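Local coordinates for uncharacterized protein (Thermus thermophilus HB8, PDB 6SCE) that is a DNA nuclease of Type III CRISPR defence, activated when cyclic oligoadenylate binds, probably at its CARF domains, at residues K90-R101 against S381-L392. Residues are numbered along the deposited sequence; the frame is centred on the assembly and turned at random.
Sequences KYWAVRFLGHWR and SGTTAMALGLYL. With nucleotides of chain B.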
loop_
_atom_site.group_PDB
_atom_site.type_symbol
_atom_site.label_atom_id
_atom_site.label_comp_id
_atom_site.label_asym_id
_atom_site.label_seq_id
_atom_site.Cartn_x
_atom_site.Cartn_y
_atom_site.Cartn_z
ATOM N N LYS A 90 4.320 12.929 -0.106
ATOM C CA LYS A 90 4.908 13.654 1.010
ATOM C C LYS A 90 6.140 14.492 0.600
ATOM O O LYS A 90 6.478 15.488 1.245
ATOM C CB LYS A 90 5.244 12.688 2.166
ATOM C CG LYS A 90 3.957 12.067 2.695
ATOM C CD LYS A 90 4.103 11.057 3.815
ATOM C CE LYS A 90 4.705 9.750 3.412
ATOM N NZ LYS A 90 3.747 8.620 3.239
ATOM N N TYR A 91 6.802 14.068 -0.471
ATOM C CA TYR A 91 7.874 14.823 -1.070
ATOM C C TYR A 91 7.502 16.290 -1.278
ATOM O O TYR A 91 8.280 17.165 -0.963
ATOM C CB TYR A 91 8.259 14.165 -2.395
ATOM C CG TYR A 91 9.216 14.966 -3.241
ATOM C CD1 TYR A 91 10.605 14.918 -3.036
ATOM C CD2 TYR A 91 8.734 15.772 -4.271
ATOM C CE1 TYR A 91 11.478 15.665 -3.832
ATOM C CE2 TYR A 91 9.589 16.512 -5.056
ATOM C CZ TYR A 91 10.958 16.454 -4.847
ATOM O OH TYR A 91 11.762 17.226 -5.668
ATOM N N TRP A 92 6.329 16.541 -1.849
ATOM C CA TRP A 92 5.887 17.879 -2.131
ATOM C C TRP A 92 5.448 18.611 -0.883
ATOM O O TRP A 92 5.627 19.799 -0.810
ATOM C CB TRP A 92 4.805 17.882 -3.216
ATOM C CG TRP A 92 5.404 17.717 -4.556
ATOM C CD1 TRP A 92 5.384 16.610 -5.378
ATOM C CD2 TRP A 92 6.199 18.698 -5.210
ATOM N NE1 TRP A 92 6.113 16.884 -6.525
ATOM C CE2 TRP A 92 6.613 18.157 -6.440
ATOM C CE3 TRP A 92 6.580 20.000 -4.874
ATOM C CZ2 TRP A 92 7.393 18.890 -7.349
ATOM C CZ3 TRP A 92 7.355 20.722 -5.776
ATOM C CH2 TRP A 92 7.755 20.148 -6.994
ATOM N N ALA A 93 4.916 17.903 0.112
ATOM C CA ALA A 93 4.659 18.525 1.402
ATOM C C ALA A 93 5.957 19.088 1.968
ATOM O O ALA A 93 6.006 20.224 2.473
ATOM C CB ALA A 93 4.045 17.537 2.368
ATOM N N VAL A 94 7.017 18.304 1.877
ATOM C CA VAL A 94 8.286 18.764 2.407
ATOM C C VAL A 94 8.778 20.025 1.676
ATOM O O VAL A 94 9.211 20.990 2.330
ATOM C CB VAL A 94 9.348 17.674 2.335
ATOM C CG1 VAL A 94 10.726 18.244 2.617
ATOM C CG2 VAL A 94 9.027 16.559 3.320
ATOM N N ARG A 95 8.709 20.006 0.358
ATOM C CA ARG A 95 9.158 21.156 -0.452
ATOM C C ARG A 95 8.296 22.405 -0.246
ATOM O O ARG A 95 8.823 23.513 -0.073
ATOM C CB ARG A 95 9.214 20.785 -1.902
ATOM C CG ARG A 95 10.322 19.741 -2.124
ATOM C CD ARG A 95 10.753 19.604 -3.531
ATOM N NE ARG A 95 11.288 20.870 -4.033
ATOM C CZ ARG A 95 11.461 21.131 -5.313
ATOM N NH1 ARG A 95 11.199 20.208 -6.224
ATOM N NH2 ARG A 95 11.899 22.332 -5.684
ATOM N N PHE A 96 6.977 22.220 -0.203
ATOM C CA PHE A 96 6.077 23.328 0.097
ATOM C C PHE A 96 6.290 23.860 1.496
ATOM O O PHE A 96 6.233 25.067 1.702
ATOM C CB PHE A 96 4.611 22.920 -0.073
ATOM C CG PHE A 96 4.094 23.111 -1.452
ATOM C CD1 PHE A 96 4.772 22.579 -2.543
ATOM C CD2 PHE A 96 2.915 23.810 -1.681
ATOM C CE1 PHE A 96 4.298 22.743 -3.821
ATOM C CE2 PHE A 96 2.450 23.986 -2.970
ATOM C CZ PHE A 96 3.126 23.429 -4.041
ATOM N N LEU A 97 6.552 22.992 2.471
ATOM C CA LEU A 97 6.749 23.486 3.825
ATOM C C LEU A 97 7.979 24.403 3.859
ATOM O O LEU A 97 7.940 25.455 4.512
ATOM C CB LEU A 97 6.940 22.381 4.820
ATOM C CG LEU A 97 7.237 22.783 6.263
ATOM C CD1 LEU A 97 6.112 23.612 6.861
ATOM C CD2 LEU A 97 7.493 21.538 7.079
ATOM N N GLY A 98 9.048 24.013 3.161
ATOM C CA GLY A 98 10.260 24.878 3.106
ATOM C C GLY A 98 9.934 26.281 2.589
ATOM O O GLY A 98 10.401 27.267 3.128
ATOM N N HIS A 99 9.125 26.348 1.545
ATOM C CA HIS A 99 8.814 27.579 0.853
ATOM C C HIS A 99 7.795 28.442 1.598
ATOM O O HIS A 99 7.939 29.673 1.646
ATOM C CB HIS A 99 8.296 27.240 -0.542
ATOM C CG HIS A 99 7.918 28.433 -1.374
ATOM N ND1 HIS A 99 8.829 29.151 -2.128
ATOM C CD2 HIS A 99 6.718 29.027 -1.577
ATOM C CE1 HIS A 99 8.205 30.127 -2.756
ATOM N NE2 HIS A 99 6.925 30.079 -2.439
ATOM N N TRP A 100 6.783 27.805 2.196
ATOM C CA TRP A 100 5.610 28.514 2.699
ATOM C C TRP A 100 5.691 28.916 4.156
ATOM O O TRP A 100 4.756 29.529 4.684
ATOM C CB TRP A 100 4.299 27.740 2.364
ATOM C CG TRP A 100 3.933 27.892 0.931
ATOM C CD1 TRP A 100 4.025 26.961 -0.040
ATOM C CD2 TRP A 100 3.480 29.077 0.307
ATOM N NE1 TRP A 100 3.626 27.479 -1.230
ATOM C CE2 TRP A 100 3.302 28.795 -1.040
ATOM C CE3 TRP A 100 3.214 30.368 0.770
ATOM C CZ2 TRP A 100 2.862 29.744 -1.952
ATOM C CZ3 TRP A 100 2.779 31.316 -0.148
ATOM C CH2 TRP A 100 2.610 31.004 -1.470
ATOM N N ARG A 101 6.799 28.625 4.806
ATOM C CA ARG A 101 7.042 29.183 6.133
ATOM C C ARG A 101 7.474 30.631 5.933
ATOM O O ARG A 101 8.660 30.961 5.952
ATOM C CB ARG A 101 8.075 28.368 6.897
ATOM C CG ARG A 101 7.492 27.056 7.420
ATOM C CD ARG A 101 8.488 26.221 8.232
ATOM N NE ARG A 101 9.617 25.794 7.418
ATOM C CZ ARG A 101 10.522 24.900 7.800
ATOM N NH1 ARG A 101 10.434 24.326 8.991
ATOM N NH2 ARG A 101 11.517 24.574 6.988
ATOM N N SER A 381 7.519 7.091 4.170
ATOM C CA SER A 381 6.634 6.312 5.036
ATOM C C SER A 381 6.044 7.146 6.177
ATOM O O SER A 381 6.466 8.263 6.480
ATOM C CB SER A 381 7.377 5.096 5.579
ATOM O OG SER A 381 8.008 4.365 4.533
ATOM N N GLY A 382 5.058 6.529 6.825
ATOM C CA GLY A 382 4.226 7.191 7.773
ATOM C C GLY A 382 3.275 8.146 7.090
ATOM O O GLY A 382 3.300 8.352 5.863
ATOM N N THR A 383 2.458 8.777 7.912
ATOM C CA THR A 383 1.547 9.820 7.488
ATOM C C THR A 383 2.339 11.073 7.145
ATOM O O THR A 383 3.524 11.166 7.440
ATOM C CB THR A 383 0.574 10.161 8.624
ATOM O OG1 THR A 383 1.337 10.684 9.712
ATOM C CG2 THR A 383 -0.214 8.925 9.039
ATOM N N THR A 384 1.705 12.063 6.538
ATOM C CA THR A 384 2.411 13.313 6.226
ATOM C C THR A 384 2.927 13.999 7.491
ATOM O O THR A 384 4.060 14.486 7.519
ATOM C CB THR A 384 1.554 14.267 5.371
ATOM O OG1 THR A 384 1.102 13.560 4.209
ATOM C CG2 THR A 384 2.324 15.440 4.938
ATOM N N ALA A 385 2.130 13.953 8.562
ATOM C CA ALA A 385 2.563 14.440 9.856
ATOM C C ALA A 385 3.851 13.796 10.308
ATOM O O ALA A 385 4.766 14.523 10.716
ATOM C CB ALA A 385 1.469 14.251 10.909
HETATM N N MSE A 386 3.942 12.476 10.198
HETATM C CA MSE A 386 5.111 11.746 10.671
HETATM C C MSE A 386 6.336 12.038 9.840
HETATM O O MSE A 386 7.431 12.260 10.356
HETATM C CB MSE A 386 4.811 10.273 10.728
HETATM C CG MSE A 386 3.737 9.879 11.749
HETATM SE SE MSE A 386 2.984 8.122 11.480
HETATM C CE MSE A 386 4.573 7.028 11.597
ATOM N N ALA A 387 6.151 12.058 8.527
ATOM C CA ALA A 387 7.242 12.348 7.609
ATOM C C ALA A 387 7.755 13.782 7.718
ATOM O O ALA A 387 8.970 14.021 7.641
ATOM C CB ALA A 387 6.807 12.033 6.196
ATOM N N LEU A 388 6.852 14.747 7.863
ATOM C CA LEU A 388 7.269 16.121 8.140
ATOM C C LEU A 388 8.032 16.222 9.467
ATOM O O LEU A 388 8.994 16.977 9.571
ATOM C CB LEU A 388 6.099 17.071 8.122
ATOM C CG LEU A 388 5.498 17.326 6.743
ATOM C CD1 LEU A 388 4.346 18.306 6.836
ATOM C CD2 LEU A 388 6.545 17.845 5.800
ATOM N N GLY A 389 7.621 15.449 10.461
ATOM C CA GLY A 389 8.341 15.388 11.725
ATOM C C GLY A 389 9.761 14.941 11.574
ATOM O O GLY A 389 10.702 15.485 12.190
ATOM N N LEU A 390 9.933 13.941 10.719
ATOM C CA LEU A 390 11.260 13.456 10.445
ATOM C C LEU A 390 12.046 14.530 9.719
ATOM O O LEU A 390 13.187 14.774 10.050
ATOM C CB LEU A 390 11.215 12.156 9.632
ATOM C CG LEU A 390 12.525 11.672 8.983
ATOM C CD1 LEU A 390 13.657 11.602 9.965
ATOM C CD2 LEU A 390 12.296 10.282 8.426
ATOM N N TYR A 391 11.453 15.163 8.716
ATOM C CA TYR A 391 12.152 16.211 7.990
ATOM C C TYR A 391 12.593 17.341 8.944
ATOM O O TYR A 391 13.694 17.856 8.822
ATOM C CB TYR A 391 11.258 16.787 6.892
ATOM C CG TYR A 391 11.789 18.073 6.334
ATOM C CD1 TYR A 391 12.904 18.086 5.517
ATOM C CD2 TYR A 391 11.152 19.276 6.598
ATOM C CE1 TYR A 391 13.402 19.280 4.996
ATOM C CE2 TYR A 391 11.638 20.471 6.085
ATOM C CZ TYR A 391 12.759 20.467 5.285
ATOM O OH TYR A 391 13.214 21.680 4.771
ATOM N N LEU A 392 11.747 17.678 9.909
ATOM C CA LEU A 392 12.027 18.793 10.826
ATOM C C LEU A 392 13.112 18.451 11.850
ATOM O O LEU A 392 13.691 19.359 12.469
ATOM C CB LEU A 392 10.735 19.256 11.522
ATOM C CG LEU A 392 9.764 19.985 10.586
ATOM C CD1 LEU A 392 8.405 20.148 11.214
ATOM C CD2 LEU A 392 10.298 21.340 10.141
ATOM P P A B 3 -0.869 10.811 4.016
ATOM O OP1 A B 3 -0.735 11.886 5.080
ATOM O OP2 A B 3 -0.332 11.232 2.675
ATOM O "O5'" A B 3 -0.144 9.494 4.520
ATOM C "C5'" A B 3 -0.321 8.210 3.905
ATOM C "C4'" A B 3 0.628 7.258 4.596
ATOM O "O4'" A B 3 0.242 7.111 5.996
ATOM C "C3'" A B 3 0.686 5.849 4.018
ATOM O "O3'" A B 3 2.055 5.538 3.840
ATOM C "C2'" A B 3 0.029 4.996 5.114
ATOM O "O2'" A B 3 0.479 3.659 5.149
ATOM C "C1'" A B 3 0.437 5.769 6.362
ATOM N N9 A B 3 -0.400 5.509 7.512
ATOM C C8 A B 3 -1.774 5.534 7.544
ATOM N N7 A B 3 -2.249 5.293 8.750
ATOM C C5 A B 3 -1.124 5.143 9.544
ATOM C C6 A B 3 -0.972 4.889 10.921
ATOM N N6 A B 3 -2.003 4.781 11.755
ATOM N N1 A B 3 0.294 4.822 11.396
ATOM C C2 A B 3 1.318 4.974 10.548
ATOM N N3 A B 3 1.298 5.211 9.230
ATOM C C4 A B 3 0.026 5.283 8.792
ATOM P P A B 1 2.807 9.083 -0.385
ATOM O OP1 A B 1 3.996 9.991 -0.313
ATOM O OP2 A B 1 2.285 8.530 0.925
ATOM O "O5'" A B 1 1.665 9.894 -1.150
ATOM C "C5'" A B 1 0.285 9.583 -0.978
ATOM C "C4'" A B 1 -0.444 9.967 -2.243
ATOM O "O4'" A B 1 -0.116 9.019 -3.293
ATOM C "C3'" A B 1 -1.968 9.962 -2.093
ATOM O "O3'" A B 1 -2.400 11.316 -1.907
ATOM C "C2'" A B 1 -2.438 9.325 -3.410
ATOM O "O2'" A B 1 -2.610 10.297 -4.419
ATOM C "C1'" A B 1 -1.289 8.385 -3.750
ATOM N N9 A B 1 -1.370 7.065 -3.121
ATOM C C8 A B 1 -0.355 6.416 -2.476
ATOM N N7 A B 1 -0.723 5.243 -2.028
ATOM C C5 A B 1 -2.044 5.108 -2.420
ATOM C C6 A B 1 -2.987 4.079 -2.239
ATOM N N6 A B 1 -2.722 2.954 -1.580
ATOM N N1 A B 1 -4.225 4.262 -2.762
ATOM C C2 A B 1 -4.475 5.410 -3.409
ATOM N N3 A B 1 -3.669 6.450 -3.624
ATOM C C4 A B 1 -2.454 6.234 -3.096
HETATM O O HOH W 1 11.773 22.102 2.654
#
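Val94 CG1 sits over the centre of one face of the Tyr391 ring, a CH-pi contact 3.7 Å from the centroid. At the ring's edge, near its plane, stands Arg101 NH2. Leu97 CG lies over one face of the Arg101 guanidinium, off toward its rim. Helices 90-100 and 384-392 probably belong to two CARF-type Rossmann-like folds of one chain, whose sheets share one strand order. Their N-terminal ends together hold the bound oligoadenylate. The backbones are closest at Lys90 and Thr384, where the CA atoms are 5.8 Å apart. With chi1 at 166°, Tyr391 CG lies opposite the backbone N, and the ring is turned with a face to Val94 CG1. A water joins Tyr391 OH to Val94 O. Further inside, Leu388 CD2 touches Val94 CG2 at 3.7 Å and also meets Leu97 CD2. Leu109 and Leu124 cover Leu388 from the neighbouring sheet. Ala93 CB packs on Thr384 CG2. The other branch of Thr384, OG1, donates to OP1 of A3 of chain B at 2.6 Å. Thr384 N donates to the same oxygen. Thr383 is the N-cap: its OG1 accepts from Met386 N and also bonds to Pro351 O. Lys90 N donates to OP1 of A1 of chain B, with an N-H...O angle of 170°. The Lys90 chain bends at chi3 and chi4 and passes Ala387 CB with CD. Its NZ donates to OP2 of A1 of chain B and to Gly382 O; Asn380 O also bonds to it. A methionine here would probably leave that phosphate oxygen and Gly382 O without their shared ammonium partner. The hydrogen bond from Lys90 NZ to Gly382 O is 2.7 Å long, nearly in line with C=O.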